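PDB 6BJA: acetyl-CoA acetyltransferase A from Ascaris suum, which probably catalyses acyl transfer between coenzyme A thioesters in lipid metabolism, as an acetyl-CoA acetyltransferase of the thiolase family. Local coordinates for residues E167-D172 with F326-L331; E178-Y183 with G246-A251. All blocks are in the same frame, centred on the assembly; numbering follows the deposited sequence.

Contact 1 (E167-D172 with F326-L331); sequences EKTVKD and FSVTGL
Val170 keeps CG1 anti to its backbone N (chi1 170°), which swings CG2 back alongside that N and out to meet Val328. On the other helix a chi1 of 56° wedges CG1 of Val328 between its own N and carbonyl carbon and sets CG2 anti to the N, where it meets helix 162-172. The two methyls, Val170 CG2 and Val328 CG2, meet at 3.7 Å. Val170 CG2 also lies 3.8 Å from Val328 CB, so it rests on the branch point rather than on a single methyl. Val328 CG2 in turn reaches the helix backbone itself, 4.0 Å from Val170 N. The Thr169 CG2 methyl touches Val328 CG2 at 4.1 Å. No hydrogen bond crosses the contact. Short, beta-branched side chains suit the place, since they fill the gap while the CA atoms of Val170 and Val328 stand only 6.4 Å apart, and they carry few torsions to be frozen on packing. Lys168 turns away and forms salt bridges with Asp172, one turn on, and with Asp294. This is apolar helix-helix packing, joining helix 162-172 of the N-terminal thiolase domain to helix 327-337 of the C-terminal one. Val328 also packs on Ala166, one turn before Val170; Phe326, just ahead of helix 327-337, touches coenzyme A, and Leu331 leans on helix 177-197.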
ATOM      1  N   GLU A 167     -27.186 -18.195  -6.462  1.00 17.15           N
ATOM      2  CA  GLU A 167     -27.485 -19.023  -7.631  1.00 17.67           C
ATOM      3  C   GLU A 167     -28.012 -20.388  -7.221  1.00 20.17           C
ATOM      4  O   GLU A 167     -28.801 -20.998  -7.953  1.00 19.15           O
ATOM      5  CB  GLU A 167     -26.261 -19.207  -8.528  1.00 18.94           C
ATOM      6  CG  GLU A 167     -25.796 -17.984  -9.297  1.00 20.13           C
ATOM      7  CD  GLU A 167     -26.648 -17.653 -10.527  1.00 23.29           C
ATOM      8  OE1 GLU A 167     -27.725 -18.272 -10.715  1.00 21.03           O
ATOM      9  OE2 GLU A 167     -26.216 -16.767 -11.283  1.00 21.95           O
ATOM     10  N   LYS A 168     -27.598 -20.899  -6.063  1.00 19.00           N
ATOM     11  CA  LYS A 168     -28.142 -22.169  -5.597  1.00 18.42           C
ATOM     12  C   LYS A 168     -29.658 -22.063  -5.380  1.00 18.86           C
ATOM     13  O   LYS A 168     -30.432 -22.965  -5.751  1.00 19.42           O
ATOM     14  CB  LYS A 168     -27.442 -22.634  -4.302  1.00 22.14           C
ATOM     15  CG  LYS A 168     -28.056 -23.920  -3.732  1.00 23.13           C
ATOM     16  CD  LYS A 168     -27.322 -24.429  -2.525  1.00 25.56           C
ATOM     17  CE  LYS A 168     -27.915 -25.753  -2.044  1.00 24.95           C
ATOM     18  NZ  LYS A 168     -29.349 -25.667  -1.652  1.00 24.00           N
ATOM     19  N   THR A 169     -30.094 -20.940  -4.828  1.00 17.85           N
ATOM     20  CA  THR A 169     -31.499 -20.731  -4.511  1.00 17.06           C
ATOM     21  C   THR A 169     -32.261 -20.559  -5.824  1.00 18.36           C
ATOM     22  O   THR A 169     -33.380 -21.044  -5.966  1.00 18.16           O
ATOM     23  CB  THR A 169     -31.675 -19.526  -3.573  1.00 18.30           C
ATOM     24  OG1 THR A 169     -30.911 -19.787  -2.373  1.00 18.27           O
ATOM     25  CG2 THR A 169     -33.155 -19.303  -3.234  1.00 18.62           C
ATOM     26  N   VAL A 170     -31.642 -19.874  -6.775  1.00 17.12           N
ATOM     27  CA  VAL A 170     -32.223 -19.753  -8.117  1.00 16.82           C
ATOM     28  C   VAL A 170     -32.539 -21.146  -8.650  1.00 21.27           C
ATOM     29  O   VAL A 170     -33.668 -21.409  -9.092  1.00 19.38           O
ATOM     30  CB  VAL A 170     -31.276 -19.014  -9.094  1.00 16.97           C
ATOM     31  CG1 VAL A 170     -31.806 -19.124 -10.532  1.00 18.77           C
ATOM     32  CG2 VAL A 170     -31.138 -17.538  -8.714  1.00 18.37           C
ATOM     33  N   LYS A 171     -31.558 -22.043  -8.597  1.00 17.50           N
ATOM     34  CA  LYS A 171     -31.773 -23.389  -9.128  1.00 20.07           C
ATOM     35  C   LYS A 171     -32.823 -24.166  -8.322  1.00 18.97           C
ATOM     36  O   LYS A 171     -33.669 -24.875  -8.900  1.00 21.48           O
ATOM     37  CB  LYS A 171     -30.437 -24.132  -9.183  1.00 21.88           C
ATOM     38  CG  LYS A 171     -30.526 -25.442  -9.943  1.00 33.06           C
ATOM     39  CD  LYS A 171     -29.167 -26.094 -10.126  1.00 43.10           C
ATOM     40  CE  LYS A 171     -29.283 -27.351 -11.006  1.00 46.92           C
ATOM     41  NZ  LYS A 171     -30.055 -27.110 -12.266  1.00 51.14           N
ATOM     42  N   ASP A 172     -32.805 -24.022  -7.002  1.00 19.06           N
ATOM     43  CA  ASP A 172     -33.711 -24.758  -6.131  1.00 19.93           C
ATOM     44  C   ASP A 172     -35.189 -24.427  -6.394  1.00 24.72           C
ATOM     45  O   ASP A 172     -36.064 -25.274  -6.186  1.00 24.66           O
ATOM     46  CB  ASP A 172     -33.375 -24.480  -4.662  1.00 21.11           C
ATOM     47  CG  ASP A 172     -32.091 -25.176  -4.197  1.00 24.22           C
ATOM     48  OD1 ASP A 172     -31.574 -26.102  -4.880  1.00 24.35           O
ATOM     49  OD2 ASP A 172     -31.587 -24.789  -3.108  1.00 24.94           O
ATOM     50  N   PHE A 326     -30.728  -9.587  -3.820  1.00 17.14           N
ATOM     51  CA  PHE A 326     -30.770  -9.973  -5.227  1.00 17.49           C
ATOM     52  C   PHE A 326     -32.234 -10.054  -5.617  1.00 16.88           C
ATOM     53  O   PHE A 326     -33.083 -10.177  -4.749  1.00 17.08           O
ATOM     54  CB  PHE A 326     -30.084 -11.328  -5.454  1.00 18.62           C
ATOM     55  CG  PHE A 326     -28.664 -11.340  -5.000  1.00 17.95           C
ATOM     56  CD1 PHE A 326     -27.659 -10.965  -5.861  1.00 19.04           C
ATOM     57  CD2 PHE A 326     -28.344 -11.656  -3.692  1.00 17.55           C
ATOM     58  CE1 PHE A 326     -26.348 -10.923  -5.448  1.00 19.54           C
ATOM     59  CE2 PHE A 326     -27.038 -11.613  -3.255  1.00 19.14           C
ATOM     60  CZ  PHE A 326     -26.037 -11.242  -4.127  1.00 21.45           C
ATOM     61  N   SER A 327     -32.535 -10.042  -6.914  1.00 19.56           N
ATOM     62  CA  SER A 327     -33.907 -10.250  -7.336  1.00 19.62           C
ATOM     63  C   SER A 327     -34.440 -11.587  -6.815  1.00 17.91           C
ATOM     64  O   SER A 327     -35.610 -11.712  -6.441  1.00 17.09           O
ATOM     65  CB  SER A 327     -34.008 -10.212  -8.858  1.00 18.55           C
ATOM     66  OG  SER A 327     -33.861  -8.884  -9.326  1.00 21.33           O
ATOM     67  N   VAL A 328     -33.595 -12.605  -6.793  1.00 16.73           N
ATOM     68  CA  VAL A 328     -34.043 -13.907  -6.321  1.00 16.77           C
ATOM     69  C   VAL A 328     -34.482 -13.855  -4.856  1.00 17.18           C
ATOM     70  O   VAL A 328     -35.337 -14.633  -4.450  1.00 16.34           O
ATOM     71  CB  VAL A 328     -32.962 -15.007  -6.524  1.00 17.32           C
ATOM     72  CG1 VAL A 328     -31.625 -14.649  -5.848  1.00 18.01           C
ATOM     73  CG2 VAL A 328     -33.464 -16.364  -6.024  1.00 17.14           C
ATOM     74  N   THR A 329     -33.931 -12.925  -4.061  1.00 15.68           N
ATOM     75  CA  THR A 329     -34.350 -12.811  -2.672  1.00 15.56           C
ATOM     76  C   THR A 329     -35.850 -12.510  -2.577  1.00 15.71           C
ATOM     77  O   THR A 329     -36.574 -13.111  -1.780  1.00 17.10           O
ATOM     78  CB  THR A 329     -33.570 -11.712  -1.964  1.00 15.80           C
ATOM     79  OG1 THR A 329     -32.195 -11.790  -2.360  1.00 16.76           O
ATOM     80  CG2 THR A 329     -33.687 -11.842  -0.445  1.00 17.19           C
ATOM     81  N   GLY A 330     -36.304 -11.562  -3.394  1.00 16.40           N
ATOM     82  CA  GLY A 330     -37.710 -11.218  -3.434  1.00 16.17           C
ATOM     83  C   GLY A 330     -38.581 -12.330  -3.980  1.00 16.13           C
ATOM     84  O   GLY A 330     -39.605 -12.683  -3.394  1.00 17.48           O
ATOM     85  N   LEU A 331     -38.165 -12.880  -5.108  1.00 16.33           N
ATOM     86  CA  LEU A 331     -38.931 -13.958  -5.747  1.00 15.69           C
ATOM     87  C   LEU A 331     -39.084 -15.178  -4.839  1.00 17.80           C
ATOM     88  O   LEU A 331     -40.158 -15.768  -4.740  1.00 18.49           O
ATOM     89  CB  LEU A 331     -38.263 -14.373  -7.042  1.00 18.08           C
ATOM     90  CG  LEU A 331     -38.432 -13.361  -8.173  1.00 20.36           C
ATOM     91  CD1 LEU A 331     -37.507 -13.682  -9.309  1.00 20.02           C
ATOM     92  CD2 LEU A 331     -39.890 -13.292  -8.667  1.00 20.34           C
TER

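Contact 2 (E178-Y183 with G246-A251); sequences EQLDAY and GTITAA. With COA (coenzyme A), chain C.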
ATOM      1  N   GLU A 178     -35.113 -14.701 -17.059  1.00 17.70           N
ATOM      2  CA  GLU A 178     -36.258 -13.903 -17.424  1.00 16.75           C
ATOM      3  C   GLU A 178     -37.034 -13.384 -16.218  1.00 17.62           C
ATOM      4  O   GLU A 178     -37.386 -12.190 -16.184  1.00 18.85           O
ATOM      5  CB  GLU A 178     -37.179 -14.724 -18.334  1.00 19.38           C
ATOM      6  CG  GLU A 178     -36.614 -14.942 -19.729  1.00 22.66           C
ATOM      7  CD  GLU A 178     -35.599 -16.087 -19.870  1.00 23.86           C
ATOM      8  OE1 GLU A 178     -35.288 -16.795 -18.886  1.00 18.80           O
ATOM      9  OE2 GLU A 178     -35.125 -16.290 -21.016  1.00 25.76           O
ATOM     10  N   GLN A 179     -37.286 -14.240 -15.229  1.00 16.82           N
ATOM     11  CA  GLN A 179     -37.958 -13.806 -14.000  1.00 15.99           C
ATOM     12  C   GLN A 179     -37.102 -12.859 -13.175  1.00 17.00           C
ATOM     13  O   GLN A 179     -37.627 -11.878 -12.645  1.00 17.58           O
ATOM     14  CB  GLN A 179     -38.345 -14.984 -13.129  1.00 17.65           C
ATOM     15  CG  GLN A 179     -39.426 -15.885 -13.734  1.00 17.02           C
ATOM     16  CD  GLN A 179     -39.483 -17.195 -13.036  1.00 17.76           C
ATOM     17  OE1 GLN A 179     -38.573 -18.012 -13.176  1.00 17.89           O
ATOM     18  NE2 GLN A 179     -40.533 -17.410 -12.245  1.00 17.69           N
ATOM     19  N   LEU A 180     -35.807 -13.151 -13.056  1.00 17.00           N
ATOM     20  CA  LEU A 180     -34.930 -12.281 -12.252  1.00 15.55           C
ATOM     21  C   LEU A 180     -34.865 -10.880 -12.868  1.00 16.33           C
ATOM     22  O   LEU A 180     -34.941  -9.858 -12.164  1.00 17.12           O
ATOM     23  CB  LEU A 180     -33.509 -12.874 -12.128  1.00 17.68           C
ATOM     24  CG  LEU A 180     -33.254 -13.791 -10.933  1.00 25.20           C
ATOM     25  CD1 LEU A 180     -34.278 -14.878 -10.807  1.00 23.42           C
ATOM     26  CD2 LEU A 180     -31.848 -14.374 -11.059  1.00 29.68           C
ATOM     27  N   ASP A 181     -34.744 -10.817 -14.191  1.00 17.12           N
ATOM     28  CA  ASP A 181     -34.652  -9.527 -14.881  1.00 18.55           C
ATOM     29  C   ASP A 181     -35.982  -8.773 -14.814  1.00 19.08           C
ATOM     30  O   ASP A 181     -35.990  -7.563 -14.572  1.00 19.02           O
ATOM     31  CB  ASP A 181     -34.238  -9.714 -16.349  1.00 21.11           C
ATOM     32  CG  ASP A 181     -32.749  -9.965 -16.516  1.00 23.76           C
ATOM     33  OD1 ASP A 181     -31.986  -9.839 -15.511  1.00 21.35           O
ATOM     34  OD2 ASP A 181     -32.346 -10.267 -17.664  1.00 23.45           O
ATOM     35  N   ALA A 182     -37.102  -9.473 -15.007  1.00 17.57           N
ATOM     36  CA  ALA A 182     -38.399  -8.815 -14.921  1.00 19.02           C
ATOM     37  C   ALA A 182     -38.625  -8.270 -13.511  1.00 18.09           C
ATOM     38  O   ALA A 182     -39.156  -7.184 -13.349  1.00 18.00           O
ATOM     39  CB  ALA A 182     -39.521  -9.760 -15.318  1.00 20.18           C
ATOM     40  N   TYR A 183     -38.209  -9.024 -12.502  1.00 16.69           N
ATOM     41  CA  TYR A 183     -38.326  -8.582 -11.119  1.00 17.09           C
ATOM     42  C   TYR A 183     -37.521  -7.315 -10.889  1.00 17.66           C
ATOM     43  O   TYR A 183     -37.999  -6.371 -10.249  1.00 17.86           O
ATOM     44  CB  TYR A 183     -37.859  -9.696 -10.166  1.00 17.36           C
ATOM     45  CG  TYR A 183     -38.052  -9.302  -8.724  1.00 17.38           C
ATOM     46  CD1 TYR A 183     -37.109  -8.520  -8.072  1.00 19.56           C
ATOM     47  CD2 TYR A 183     -39.187  -9.681  -8.020  1.00 16.54           C
ATOM     48  CE1 TYR A 183     -37.306  -8.120  -6.764  1.00 16.55           C
ATOM     49  CE2 TYR A 183     -39.385  -9.286  -6.698  1.00 19.63           C
ATOM     50  CZ  TYR A 183     -38.447  -8.499  -6.088  1.00 18.71           C
ATOM     51  OH  TYR A 183     -38.667  -8.108  -4.778  1.00 19.66           O
ATOM     52  N   GLY A 246     -25.580 -19.588 -15.272  1.00 26.97           N
ATOM     53  CA  GLY A 246     -25.742 -18.411 -14.439  1.00 24.74           C
ATOM     54  C   GLY A 246     -26.944 -17.566 -14.798  1.00 23.63           C
ATOM     55  O   GLY A 246     -27.418 -17.601 -15.938  1.00 23.57           O
ATOM     56  N   THR A 247     -27.442 -16.809 -13.820  1.00 20.55           N
ATOM     57  CA  THR A 247     -28.634 -15.976 -14.012  1.00 20.51           C
ATOM     58  C   THR A 247     -28.513 -14.597 -13.367  1.00 22.54           C
ATOM     59  O   THR A 247     -29.169 -13.640 -13.777  1.00 20.97           O
ATOM     60  CB  THR A 247     -29.882 -16.645 -13.426  1.00 21.12           C
ATOM     61  OG1 THR A 247     -29.722 -16.795 -12.007  1.00 22.36           O
ATOM     62  CG2 THR A 247     -30.115 -17.997 -14.043  1.00 23.04           C
ATOM     63  N   ILE A 248     -27.671 -14.491 -12.344  1.00 20.58           N
ATOM     64  CA  ILE A 248     -27.553 -13.239 -11.618  1.00 20.65           C
ATOM     65  C   ILE A 248     -26.522 -12.320 -12.283  1.00 19.68           C
ATOM     66  O   ILE A 248     -25.390 -12.731 -12.581  1.00 22.70           O
ATOM     67  CB  ILE A 248     -27.186 -13.499 -10.134  1.00 20.90           C
ATOM     68  CG1 ILE A 248     -28.273 -14.356  -9.470  1.00 21.82           C
ATOM     69  CG2 ILE A 248     -27.010 -12.180  -9.380  1.00 20.10           C
ATOM     70  CD1 ILE A 248     -27.985 -14.742  -8.018  1.00 21.23           C
ATOM     71  N   THR A 249     -26.932 -11.075 -12.500  1.00 22.22           N
ATOM     72  CA  THR A 249     -26.135 -10.079 -13.203  1.00 20.76           C
ATOM     73  C   THR A 249     -26.037  -8.812 -12.384  1.00 20.64           C
ATOM     74  O   THR A 249     -26.732  -8.664 -11.380  1.00 22.46           O
ATOM     75  CB  THR A 249     -26.752  -9.689 -14.543  1.00 21.59           C
ATOM     76  OG1 THR A 249     -27.919  -8.906 -14.303  1.00 21.61           O
ATOM     77  CG2 THR A 249     -27.123 -10.919 -15.345  1.00 21.79           C
ATOM     78  N   ALA A 250     -25.242  -7.861 -12.863  1.00 22.83           N
ATOM     79  CA  ALA A 250     -25.149  -6.569 -12.183  1.00 23.75           C
ATOM     80  C   ALA A 250     -26.508  -5.892 -12.107  1.00 24.62           C
ATOM     81  O   ALA A 250     -26.768  -5.162 -11.156  1.00 27.43           O
ATOM     82  CB  ALA A 250     -24.145  -5.661 -12.875  1.00 26.49           C
ATOM     83  N   ALA A 251     -27.382  -6.131 -13.090  1.00 22.29           N
ATOM     84  CA  ALA A 251     -28.661  -5.452 -13.136  1.00 21.93           C
ATOM     85  C   ALA A 251     -29.693  -6.078 -12.200  1.00 21.42           C
ATOM     86  O   ALA A 251     -30.538  -5.359 -11.682  1.00 23.78           O
ATOM     87  CB  ALA A 251     -29.210  -5.433 -14.579  1.00 23.42           C
TER
HETATM   88  N1A COA C 402     -29.290  -1.697 -15.948  1.00 31.00           N
HETATM   89  C2A COA C 402     -28.570  -1.916 -17.064  1.00 34.65           C
HETATM   90  N3A COA C 402     -27.257  -2.188 -17.059  1.00 32.95           N
HETATM   91  C4A COA C 402     -26.566  -2.265 -15.903  1.00 35.27           C
HETATM   92  C5A COA C 402     -27.275  -2.049 -14.638  1.00 32.14           C
HETATM   93  C6A COA C 402     -28.722  -1.753 -14.722  1.00 30.25           C
HETATM   94  N6A COA C 402     -29.464  -1.544 -13.615  1.00 31.93           N
HETATM   95  N7A COA C 402     -26.352  -2.182 -13.662  1.00 31.67           N
HETATM   96  C8A COA C 402     -25.162  -2.458 -14.256  1.00 36.73           C
HETATM   97  N9A COA C 402     -25.298  -2.512 -15.604  1.00 40.14           N
HETATM   98  C1B COA C 402     -24.252  -2.769 -16.631  1.00 45.70           C
HETATM   99  C2B COA C 402     -23.297  -1.588 -16.680  1.00 50.65           C
HETATM  100  O2B COA C 402     -23.618  -0.691 -17.746  1.00 50.14           O
HETATM  101  C3B COA C 402     -21.922  -2.184 -16.891  1.00 58.53           C
HETATM  102  O3B COA C 402     -21.466  -1.813 -18.199  1.00 65.12           O
HETATM  103  P3B COA C 402     -21.143  -2.789 -19.432  1.00 62.67           P
HETATM  104  O7A COA C 402     -22.305  -3.738 -19.610  1.00 67.12           O
HETATM  105  O8A COA C 402     -20.990  -1.939 -20.673  1.00 64.96           O
HETATM  106  O9A COA C 402     -19.876  -3.560 -19.157  1.00 66.58           O
HETATM  107  C4B COA C 402     -22.079  -3.672 -16.567  1.00 54.50           C
HETATM  108  O4B COA C 402     -23.470  -3.937 -16.357  1.00 43.13           O
HETATM  109  C5B COA C 402     -21.358  -3.994 -15.272  1.00 58.40           C
HETATM  110  O5B COA C 402     -22.041  -3.265 -14.256  1.00 64.62           O
HETATM  111  P1A COA C 402     -21.319  -2.208 -13.273  1.00 78.47           P
HETATM  112  O1A COA C 402     -20.475  -1.204 -14.020  1.00 79.16           O
HETATM  113  O2A COA C 402     -22.348  -1.490 -12.427  1.00 68.38           O
HETATM  114  O3A COA C 402     -20.341  -3.044 -12.333  1.00 83.33           O
HETATM  115  P2A COA C 402     -19.131  -2.289 -11.596  1.00105.96           P
HETATM  116  O4A COA C 402     -18.115  -1.814 -12.613  1.00 94.80           O
HETATM  117  O5A COA C 402     -19.637  -1.140 -10.749  1.00 80.25           O
HETATM  118  O6A COA C 402     -18.509  -3.426 -10.660  1.00 87.79           O
HETATM  119  CBP COA C 402     -18.980  -3.991  -8.416  1.00 69.54           C
HETATM  120  CCP COA C 402     -19.408  -4.179  -9.855  1.00 75.01           C
HETATM  121  CDP COA C 402     -17.561  -4.499  -8.299  1.00 63.57           C
HETATM  122  CEP COA C 402     -18.933  -2.511  -8.023  1.00 63.96           C
HETATM  123  CAP COA C 402     -19.842  -4.879  -7.500  1.00 64.25           C
HETATM  124  OAP COA C 402     -19.246  -4.874  -6.194  1.00 62.87           O
HETATM  125  C9P COA C 402     -21.295  -4.457  -7.422  1.00 62.39           C
HETATM  126  O9P COA C 402     -21.666  -3.358  -7.802  1.00 58.03           O
HETATM  127  N8P COA C 402     -22.199  -5.303  -6.920  1.00 56.77           N
HETATM  128  C7P COA C 402     -21.922  -6.643  -6.444  1.00 45.94           C
HETATM  129  C6P COA C 402     -23.227  -7.414  -6.301  1.00 46.57           C
HETATM  130  C5P COA C 402     -23.470  -7.658  -4.837  1.00 47.71           C
HETATM  131  O5P COA C 402     -23.138  -8.717  -4.310  1.00 47.66           O
HETATM  132  N4P COA C 402     -24.018  -6.651  -4.170  1.00 41.00           N
HETATM  133  C3P COA C 402     -24.207  -6.737  -2.734  1.00 42.64           C
HETATM  134  C2P COA C 402     -25.591  -7.163  -2.305  1.00 42.06           C
HETATM  135  S1P COA C 402     -25.473  -8.408  -1.006  1.00 55.52           S
HETATM  136  O   HOH W   1     -29.582  -8.678 -16.291  1.00 22.32           O
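Between strands 116-124 and 257-267 lies what is probably the loop domain of the thiolase fold, the part that covers the coenzyme A site; here Leu180 and Asp181 of its helix 177-197 brace the loop 246-251 that runs on to the bound coenzyme A. Leu180 brings its CD2 methyl against Thr247, 3.4 Å from Thr247 OG1, the two side chains meeting at about a right angle. The same CD2 lies 3.9 Å from Ile248 CG1, so one leucine branch serves two successive loop residues. A chi1 of 63° sets the Thr247 hydroxyl between its own N and carbonyl carbon, where it is hydrogen-bonded to Glu167 while still bordering the leucine methyl. The polar half comes from the very next helix residue: Asp181 reaches Thr249 through a water. That water donates to Asp181 OD1 at 2.8 Å and accepts from Thr249 OG1 at 2.6 Å. Thr249 OG1 also accepts a weak bond, 3.1 Å and bent to 133°, from Ala251 N, a weak ST turn just where the chain reaches the ligand. There the Ala251 CB methyl sits over the face of the adenine, 3.7 Å from its C6A, and Ala250 CB comes within 3.5 Å of O5B of the coenzyme; small methyls allow so close an approach. Asn252 ND2 donates to Asp181 OD1 and Thr247 O, while its OD1 accepts from Thr249 N; Arg177 pairs with Asp181 OD2. Such a set of donors would be expected to keep the buried Asp181 ionised. The loop thus rests on leucine and is tied through water and amide to the carboxylate, which probably helps set its course.

In the fold
The centres of contacts 1 and 2 are 9 Å apart, on the same side of the chain's centre, and the two touch. Along the chain the order is 167-172, 178-183, 246-251, 326-331, so contact 2 closes within the longer excursion that contact 1 closes. Helices 162-172 and 177-197 are consecutive; the first meets helix 327-337 of the C-terminal domain, the second meets loop 246-251 and also lies against helix 327-337. Glu167 of contact 1 ties its helix to loop 246-251 through the backbone N of Ile248, probably a hydrogen bond. The two contacts therefore bring together segments from both thiolase domains that contribute Phe326, Ala250 and Ala251 to the coenzyme A pocket.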